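Local coordinates for protein lactococcus lactis MG1363 DpsA (Lactococcus lactis, PDB 1ZS3) that probably protects DNA against oxidative stress as a dodecameric, ferritin-like Dps protein that binds DNA, its N-terminal helix being required for the binding, at residues 38-43 and 98-103; 117-122 and 157-162; 124-129 and 150-155. All coordinates share one frame; numbering follows the deposited sequence.

Interaction 1: residues 38-43 and 98-103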
# COMPACT_ATOMS: atom_id res chain seq x y z
N LEU A 38 -30.06 15.97 -4.97
CA LEU A 38 -28.69 15.59 -4.67
C LEU A 38 -27.78 16.78 -4.83
O LEU A 38 -26.97 17.05 -3.96
CB LEU A 38 -28.21 14.44 -5.54
CG LEU A 38 -28.77 13.08 -5.14
CD1 LEU A 38 -28.36 12.11 -6.20
CD2 LEU A 38 -28.31 12.66 -3.74
N PHE A 39 -27.91 17.49 -5.94
CA PHE A 39 -26.99 18.56 -6.25
C PHE A 39 -27.22 19.79 -5.43
O PHE A 39 -26.26 20.50 -5.12
CB PHE A 39 -26.99 18.91 -7.72
CG PHE A 39 -25.64 19.14 -8.24
CD1 PHE A 39 -24.97 18.17 -8.95
CD2 PHE A 39 -24.99 20.31 -7.95
CE1 PHE A 39 -23.70 18.40 -9.41
CE2 PHE A 39 -23.71 20.54 -8.39
CZ PHE A 39 -23.07 19.58 -9.13
N ILE A 40 -28.47 20.05 -5.02
CA ILE A 40 -28.71 21.27 -4.27
C ILE A 40 -28.27 21.01 -2.85
O ILE A 40 -27.69 21.89 -2.25
CB ILE A 40 -30.21 21.78 -4.43
CG1 ILE A 40 -30.23 23.01 -5.32
CG2 ILE A 40 -30.84 22.14 -3.13
CD1 ILE A 40 -29.68 22.76 -6.69
N GLU A 41 -28.54 19.82 -2.31
CA GLU A 41 -27.93 19.40 -1.04
C GLU A 41 -26.42 19.52 -1.10
O GLU A 41 -25.85 20.05 -0.19
CB GLU A 41 -28.29 17.96 -0.72
CG GLU A 41 -28.25 17.72 0.76
CD GLU A 41 -29.49 18.17 1.47
OE1 GLU A 41 -29.39 19.14 2.26
OE2 GLU A 41 -30.55 17.56 1.24
N ASN A 42 -25.77 19.06 -2.15
CA ASN A 42 -24.34 19.24 -2.31
C ASN A 42 -23.87 20.65 -1.99
O ASN A 42 -22.86 20.85 -1.30
CB ASN A 42 -23.91 18.83 -3.73
CG ASN A 42 -22.44 19.05 -3.98
OD1 ASN A 42 -22.06 19.60 -5.00
ND2 ASN A 42 -21.62 18.59 -3.06
N ILE A 43 -24.59 21.63 -2.50
CA ILE A 43 -24.22 23.04 -2.33
C ILE A 43 -24.49 23.45 -0.89
O ILE A 43 -23.71 24.15 -0.26
CB ILE A 43 -25.02 23.94 -3.31
CG1 ILE A 43 -25.00 23.32 -4.72
CG2 ILE A 43 -24.49 25.37 -3.25
CD1 ILE A 43 -24.39 24.17 -5.81
N LYS A 98 -37.29 19.66 -4.93
CA LYS A 98 -38.40 19.99 -4.04
C LYS A 98 -37.96 19.87 -2.57
O LYS A 98 -37.08 19.11 -2.23
CB LYS A 98 -39.64 19.13 -4.35
CG LYS A 98 -39.90 18.85 -5.87
CD LYS A 98 -41.09 19.65 -6.46
CE LYS A 98 -40.63 20.84 -7.32
NZ LYS A 98 -41.58 21.18 -8.45
N PHE A 99 -38.63 20.64 -1.71
CA PHE A 99 -38.57 20.56 -0.26
C PHE A 99 -37.24 21.00 0.40
O PHE A 99 -37.15 21.09 1.61
CB PHE A 99 -38.97 19.15 0.25
CG PHE A 99 -40.45 18.80 0.10
CD1 PHE A 99 -41.09 18.87 -1.13
CD2 PHE A 99 -41.20 18.42 1.21
CE1 PHE A 99 -42.44 18.55 -1.27
CE2 PHE A 99 -42.58 18.09 1.09
CZ PHE A 99 -43.19 18.16 -0.15
N ILE A 100 -36.21 21.22 -0.40
CA ILE A 100 -34.88 21.60 0.08
C ILE A 100 -34.65 23.01 -0.39
O ILE A 100 -34.85 23.36 -1.54
CB ILE A 100 -33.75 20.70 -0.47
CG1 ILE A 100 -33.76 19.35 0.23
CG2 ILE A 100 -32.37 21.38 -0.36
CD1 ILE A 100 -33.84 18.20 -0.75
N THR A 101 -34.19 23.84 0.54
CA THR A 101 -34.20 25.27 0.32
C THR A 101 -32.90 25.91 0.83
O THR A 101 -32.53 25.73 1.97
CB THR A 101 -35.45 25.88 1.01
OG1 THR A 101 -35.08 26.75 2.05
CG2 THR A 101 -36.37 24.79 1.74
N GLU A 102 -32.21 26.63 -0.04
CA GLU A 102 -30.97 27.31 0.30
C GLU A 102 -31.25 28.53 1.17
O GLU A 102 -32.38 28.74 1.55
CB GLU A 102 -30.19 27.64 -0.94
CG GLU A 102 -29.83 26.40 -1.71
CD GLU A 102 -29.13 26.74 -2.97
OE1 GLU A 102 -27.97 27.24 -2.89
OE2 GLU A 102 -29.74 26.49 -4.05
N ASP A 103 -30.24 29.29 1.57
CA ASP A 103 -30.38 30.39 2.54
C ASP A 103 -29.02 31.01 2.78
O ASP A 103 -28.20 30.38 3.41
CB ASP A 103 -30.97 29.87 3.87
CG ASP A 103 -31.69 30.95 4.71
OD1 ASP A 103 -32.82 30.66 5.19
OD2 ASP A 103 -31.20 32.10 4.93
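In this ferritin-like four-helix bundle, the connection that leads from helix 55-81 to helix 111-138 passes over helix 27-51, and segment 98-103, just after the short helix 90-96, is where it touches down. I40 and I100 both point toward the other segment and form the apolar centre of the contact. Their side chains run past one another in opposite directions and meet methyl to methyl, I40 CG2 to I100 CG2 at 3.3 Å. On I100, CG2 stands anti to the backbone N and faces I40, while CG1 lies anti to the carbonyl carbon (chi1 -75°) and leads to E41. E41 reaches that branch by a bend: CG is roughly anti to its own N, and chi2 of 81° folds the chain so that it crosses the I100 side chain at about a right angle. OE2 comes 3.8 Å from I100 CG1. The same oxygen accepts a hydrogen bond from Q125 NE2, so this buried carboxylate is held from helix 111-138. Its OE1 lies near OD1 of the like-charged D121. E102 behaves differently. Extended beyond CG (chi2 177°), it reaches from the loop to helix 27-51 and brings its carboxylate tip against two isoleucines, crossing I40 at about a right angle and I43 obliquely. OE1 also takes a hydrogen bond from the backbone N of T90 of a neighbouring subunit, which joins the loop to the subunit interface. Of the two E102 oxygens, OE1 sits 4.0 Å from I43 CG2 and OE2 3.7 Å from I40 CG1.

Interaction 2: residues 117-122 and 157-162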
# COMPACT_ATOMS: atom_id res chain seq x y z
N SER A 117 -31.37 21.11 10.07
CA SER A 117 -31.87 21.39 8.75
C SER A 117 -31.55 20.27 7.77
O SER A 117 -32.32 20.04 6.83
CB SER A 117 -31.30 22.69 8.25
OG SER A 117 -30.05 22.50 7.62
N PHE A 118 -30.43 19.57 8.00
CA PHE A 118 -30.07 18.47 7.13
C PHE A 118 -30.83 17.23 7.46
O PHE A 118 -31.02 16.42 6.57
CB PHE A 118 -28.57 18.22 7.18
CG PHE A 118 -27.78 19.25 6.46
CD1 PHE A 118 -28.01 19.51 5.13
CD2 PHE A 118 -26.83 19.98 7.11
CE1 PHE A 118 -27.27 20.47 4.46
CE2 PHE A 118 -26.09 20.94 6.45
CZ PHE A 118 -26.32 21.19 5.13
N ILE A 119 -31.32 17.10 8.69
CA ILE A 119 -32.07 15.88 9.05
C ILE A 119 -33.37 15.94 8.30
O ILE A 119 -33.81 14.95 7.74
CB ILE A 119 -32.35 15.77 10.56
CG1 ILE A 119 -31.04 15.48 11.30
CG2 ILE A 119 -33.37 14.67 10.85
CD1 ILE A 119 -31.10 15.77 12.75
N VAL A 120 -33.95 17.14 8.29
CA VAL A 120 -35.23 17.44 7.61
C VAL A 120 -35.06 17.34 6.10
O VAL A 120 -35.76 16.58 5.46
CB VAL A 120 -35.77 18.88 8.02
CG1 VAL A 120 -36.87 19.36 7.12
CG2 VAL A 120 -36.25 18.84 9.49
N ASP A 121 -34.13 18.11 5.53
CA ASP A 121 -33.69 17.91 4.16
C ASP A 121 -33.67 16.42 3.72
O ASP A 121 -34.24 16.08 2.68
CB ASP A 121 -32.29 18.50 3.99
CG ASP A 121 -32.30 19.89 3.45
OD1 ASP A 121 -31.34 20.34 2.78
OD2 ASP A 121 -33.25 20.64 3.65
N PHE A 122 -32.99 15.55 4.48
CA PHE A 122 -32.74 14.15 4.07
C PHE A 122 -33.98 13.31 4.22
O PHE A 122 -34.17 12.37 3.47
CB PHE A 122 -31.57 13.54 4.84
CG PHE A 122 -30.25 13.80 4.19
CD1 PHE A 122 -29.51 14.92 4.51
CD2 PHE A 122 -29.74 12.93 3.27
CE1 PHE A 122 -28.31 15.18 3.90
CE2 PHE A 122 -28.52 13.20 2.65
CZ PHE A 122 -27.82 14.32 2.98
N GLN A 157 -28.95 6.44 7.21
CA GLN A 157 -27.78 6.37 8.05
C GLN A 157 -27.37 7.75 8.40
O GLN A 157 -27.18 8.03 9.57
CB GLN A 157 -26.70 5.68 7.24
CG GLN A 157 -25.44 5.31 7.91
CD GLN A 157 -24.38 4.96 6.87
OE1 GLN A 157 -24.68 4.25 5.88
NE2 GLN A 157 -23.19 5.49 7.03
N VAL A 158 -27.28 8.64 7.41
CA VAL A 158 -26.91 10.01 7.70
C VAL A 158 -27.87 10.65 8.70
O VAL A 158 -27.42 11.46 9.53
CB VAL A 158 -26.88 10.90 6.45
CG1 VAL A 158 -26.78 12.35 6.83
CG2 VAL A 158 -25.71 10.50 5.54
N ILE A 159 -29.17 10.33 8.62
CA ILE A 159 -30.18 10.94 9.48
C ILE A 159 -29.92 10.53 10.89
O ILE A 159 -30.16 11.33 11.80
CB ILE A 159 -31.64 10.50 9.07
CG1 ILE A 159 -32.08 11.19 7.77
CG2 ILE A 159 -32.68 10.81 10.19
CD1 ILE A 159 -33.13 10.40 6.99
N ARG A 160 -29.48 9.29 11.09
CA ARG A 160 -29.34 8.77 12.43
C ARG A 160 -28.03 9.17 12.98
O ARG A 160 -27.89 9.17 14.16
CB ARG A 160 -29.48 7.27 12.47
CG ARG A 160 -29.39 6.69 13.90
CD ARG A 160 -29.81 5.22 13.99
NE ARG A 160 -28.90 4.39 13.22
CZ ARG A 160 -27.95 3.63 13.74
NH1 ARG A 160 -27.78 3.55 15.04
NH2 ARG A 160 -27.19 2.94 12.94
N ASN A 161 -27.08 9.51 12.14
CA ASN A 161 -25.75 9.97 12.63
C ASN A 161 -25.85 11.41 13.06
O ASN A 161 -25.34 11.75 14.13
CB ASN A 161 -24.69 9.90 11.54
CG ASN A 161 -24.03 8.53 11.42
OD1 ASN A 161 -24.22 7.62 12.25
ND2 ASN A 161 -23.22 8.39 10.38
N LEU A 162 -26.42 12.26 12.21
CA LEU A 162 -26.73 13.65 12.58
C LEU A 162 -27.67 13.72 13.80
O LEU A 162 -27.46 14.54 14.69
CB LEU A 162 -27.29 14.40 11.38
CG LEU A 162 -26.44 14.46 10.11
CD1 LEU A 162 -27.24 15.03 8.95
CD2 LEU A 162 -25.20 15.31 10.31
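The F122 ring carries V158 CG1 over the centre of one face, 4.3 Å above the plane, a methyl-on-ring packing across the two helices; the carbonyl carbon of F118, one turn earlier, lies in plane at its edge. The F118 ring has S117 OG above one face, nearer the ring's border than its centre, and makes a cation-pi contact with R44. This ring turns away from helix 142-165, so F118 meets that helix through its CB, 3.9 Å from L162 CD1. Between the aromatics, I119 and I159 mark the closest CA approach; neither points straight across, but their branches bring them together and the side chains cross obliquely. Both have CG1 anti to the carbonyl carbon and CG2 anti to N, and I119 CG2 meets I159 CG2 at 4.0 Å. The CG1 branches diverge to different neighbours: that of I119 slides alongside L162, with CG1 3.9 Å from L162 CB, whereas that of I159 lies against the base of F122, with CG1 3.8 Å from F122 CB. All six touching residues are buried, and the contact is entirely apolar. The local helix axes are nearly antiparallel, 159° between directions and 9.3 Å apart, as expected for adjacent helices of a four-helix bundle. The other two bundle helices close the layer: E41, L45 and A48 of helix 27-51 pack on F118, and I64 of helix 55-81 touches both F122 and V158.

Interaction 3: residues 124-129 and 150-155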
# COMPACT_ATOMS: atom_id res chain seq x y z
N ALA A 124 -36.72 14.46 3.65
CA ALA A 124 -37.48 14.94 2.48
C ALA A 124 -36.99 14.28 1.24
O ALA A 124 -37.80 13.91 0.40
CB ALA A 124 -37.44 16.47 2.34
N GLN A 125 -35.68 14.08 1.08
CA GLN A 125 -35.18 13.39 -0.12
C GLN A 125 -35.77 11.97 -0.21
O GLN A 125 -35.93 11.46 -1.34
CB GLN A 125 -33.64 13.24 -0.15
CG GLN A 125 -32.84 14.54 -0.02
CD GLN A 125 -31.40 14.33 -0.35
OE1 GLN A 125 -31.06 13.44 -1.11
NE2 GLN A 125 -30.53 15.12 0.25
N ASN A 126 -36.12 11.37 0.94
CA ASN A 126 -36.59 9.96 0.99
C ASN A 126 -37.97 9.72 0.42
O ASN A 126 -38.22 8.64 -0.07
CB ASN A 126 -36.51 9.35 2.40
CG ASN A 126 -35.10 8.77 2.72
OD1 ASN A 126 -34.22 8.71 1.85
ND2 ASN A 126 -34.90 8.36 3.96
N MET A 127 -38.87 10.70 0.51
CA MET A 127 -40.22 10.58 -0.09
C MET A 127 -40.14 10.29 -1.58
O MET A 127 -40.94 9.51 -2.08
CB MET A 127 -41.05 11.87 0.11
CG MET A 127 -41.61 12.12 1.54
SD MET A 127 -41.83 13.92 1.84
CE MET A 127 -41.10 14.18 3.63
N PHE A 128 -39.17 10.90 -2.26
CA PHE A 128 -38.97 10.76 -3.69
C PHE A 128 -38.15 9.53 -4.11
O PHE A 128 -38.35 9.01 -5.22
CB PHE A 128 -38.27 12.01 -4.22
CG PHE A 128 -39.08 13.27 -4.08
CD1 PHE A 128 -39.27 13.86 -2.84
CD2 PHE A 128 -39.67 13.85 -5.20
CE1 PHE A 128 -40.02 15.02 -2.72
CE2 PHE A 128 -40.41 15.01 -5.08
CZ PHE A 128 -40.58 15.60 -3.84
N ILE A 129 -37.19 9.13 -3.27
CA ILE A 129 -36.31 8.00 -3.55
C ILE A 129 -37.15 6.75 -3.45
O ILE A 129 -37.09 5.91 -4.33
CB ILE A 129 -35.11 8.04 -2.55
CG1 ILE A 129 -34.08 9.07 -3.02
CG2 ILE A 129 -34.50 6.72 -2.37
CD1 ILE A 129 -33.15 9.64 -1.93
N GLU A 150 -29.35 1.65 -2.55
CA GLU A 150 -28.16 1.99 -1.84
C GLU A 150 -28.37 3.37 -1.26
O GLU A 150 -28.17 3.57 -0.08
CB GLU A 150 -26.96 1.95 -2.76
CG GLU A 150 -26.07 0.72 -2.60
CD GLU A 150 -24.90 0.78 -3.56
OE1 GLU A 150 -24.00 1.67 -3.39
OE2 GLU A 150 -24.93 -0.02 -4.53
N LEU A 151 -28.82 4.31 -2.10
CA LEU A 151 -29.00 5.71 -1.71
C LEU A 151 -30.01 5.88 -0.56
O LEU A 151 -29.76 6.64 0.38
CB LEU A 151 -29.46 6.49 -2.93
CG LEU A 151 -29.77 7.96 -2.75
CD1 LEU A 151 -28.65 8.68 -2.03
CD2 LEU A 151 -30.00 8.61 -4.10
N TYR A 152 -31.13 5.18 -0.66
CA TYR A 152 -32.10 5.16 0.39
C TYR A 152 -31.47 4.82 1.73
O TYR A 152 -31.72 5.51 2.71
CB TYR A 152 -33.15 4.13 0.03
CG TYR A 152 -34.15 3.92 1.12
CD1 TYR A 152 -34.27 2.67 1.73
CD2 TYR A 152 -34.93 4.97 1.57
CE1 TYR A 152 -35.17 2.48 2.75
CE2 TYR A 152 -35.82 4.79 2.61
CZ TYR A 152 -35.92 3.53 3.18
OH TYR A 152 -36.76 3.30 4.19
N GLY A 153 -30.65 3.76 1.78
CA GLY A 153 -30.05 3.31 3.02
C GLY A 153 -28.96 4.26 3.50
O GLY A 153 -28.82 4.45 4.69
N TYR A 154 -28.21 4.86 2.59
CA TYR A 154 -27.23 5.87 2.98
C TYR A 154 -27.88 7.10 3.62
O TYR A 154 -27.41 7.60 4.63
CB TYR A 154 -26.43 6.32 1.79
CG TYR A 154 -25.52 7.48 2.11
CD1 TYR A 154 -24.36 7.29 2.88
CD2 TYR A 154 -25.81 8.77 1.67
CE1 TYR A 154 -23.51 8.34 3.16
CE2 TYR A 154 -24.96 9.83 1.95
CZ TYR A 154 -23.82 9.60 2.71
OH TYR A 154 -23.00 10.64 3.01
N ASN A 155 -28.99 7.56 3.05
CA ASN A 155 -29.76 8.68 3.61
C ASN A 155 -30.24 8.32 5.04
O ASN A 155 -30.10 9.11 5.93
CB ASN A 155 -30.96 9.03 2.68
CG ASN A 155 -30.55 9.98 1.46
OD1 ASN A 155 -29.38 10.11 1.16
ND2 ASN A 155 -31.61 10.46 0.87
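The antiparallel pairing of helices 111-138 and 142-165, the last two of the four-helix bundle, contains here an asparagine pair flanked by I129, Y152 and Q125. N155 ND2 donates to N126 OD1 at 3.3 Å with an N-H...O angle of 150°. The acceptor lies near the N155 amide plane, but the donor stands above the carbonyl plane of N126, 41° out of it. The two side chains slide past each other in opposite directions, so N126 OD1 also passes 3.4 Å from N155 CB. Beyond the bond, the N126 side chain crosses that of Y152 at about a right angle, amide and ring planes 52° apart, its ND2 3.9 Å from Y152 CE2. An alanine in place of N126 removes the amide, and would probably cost N155 ND2 its hydrogen bond within this pair and loosen the packing against the Y152 ring. The hydroxyl of Y152 forms a hydrogen bond with E82 of a neighbouring subunit. I129, with CG1 anti to the carbonyl carbon, spreads its two branches over helix 142-165. CG2 rests 3.8 Å from Y152 CB, and CD1 reaches between neighbours one turn apart, 3.9 Å from L151 CG and 3.3 Å from N155 ND2.

In the fold
All three contacts are buried, but they join different elements. Interactions 2 and 3 lie along one antiparallel helix pair, 111-138 with 142-165, their centres about 11 Å apart; interaction 2 is purely apolar, interaction 3 has an amide hydrogen bond among its hydrophobic groups. Interaction 1 instead sets an irregular connection on helix 27-51 and mixes isoleucines with two carboxylates, one of them on a partly exposed residue and bound to another subunit. E41 ties it to the others, meeting D121 and the F118 and F122 rings of interaction 2 and Q125 of interaction 3. F122 packs against N155, which makes the two interhelical contacts continuous.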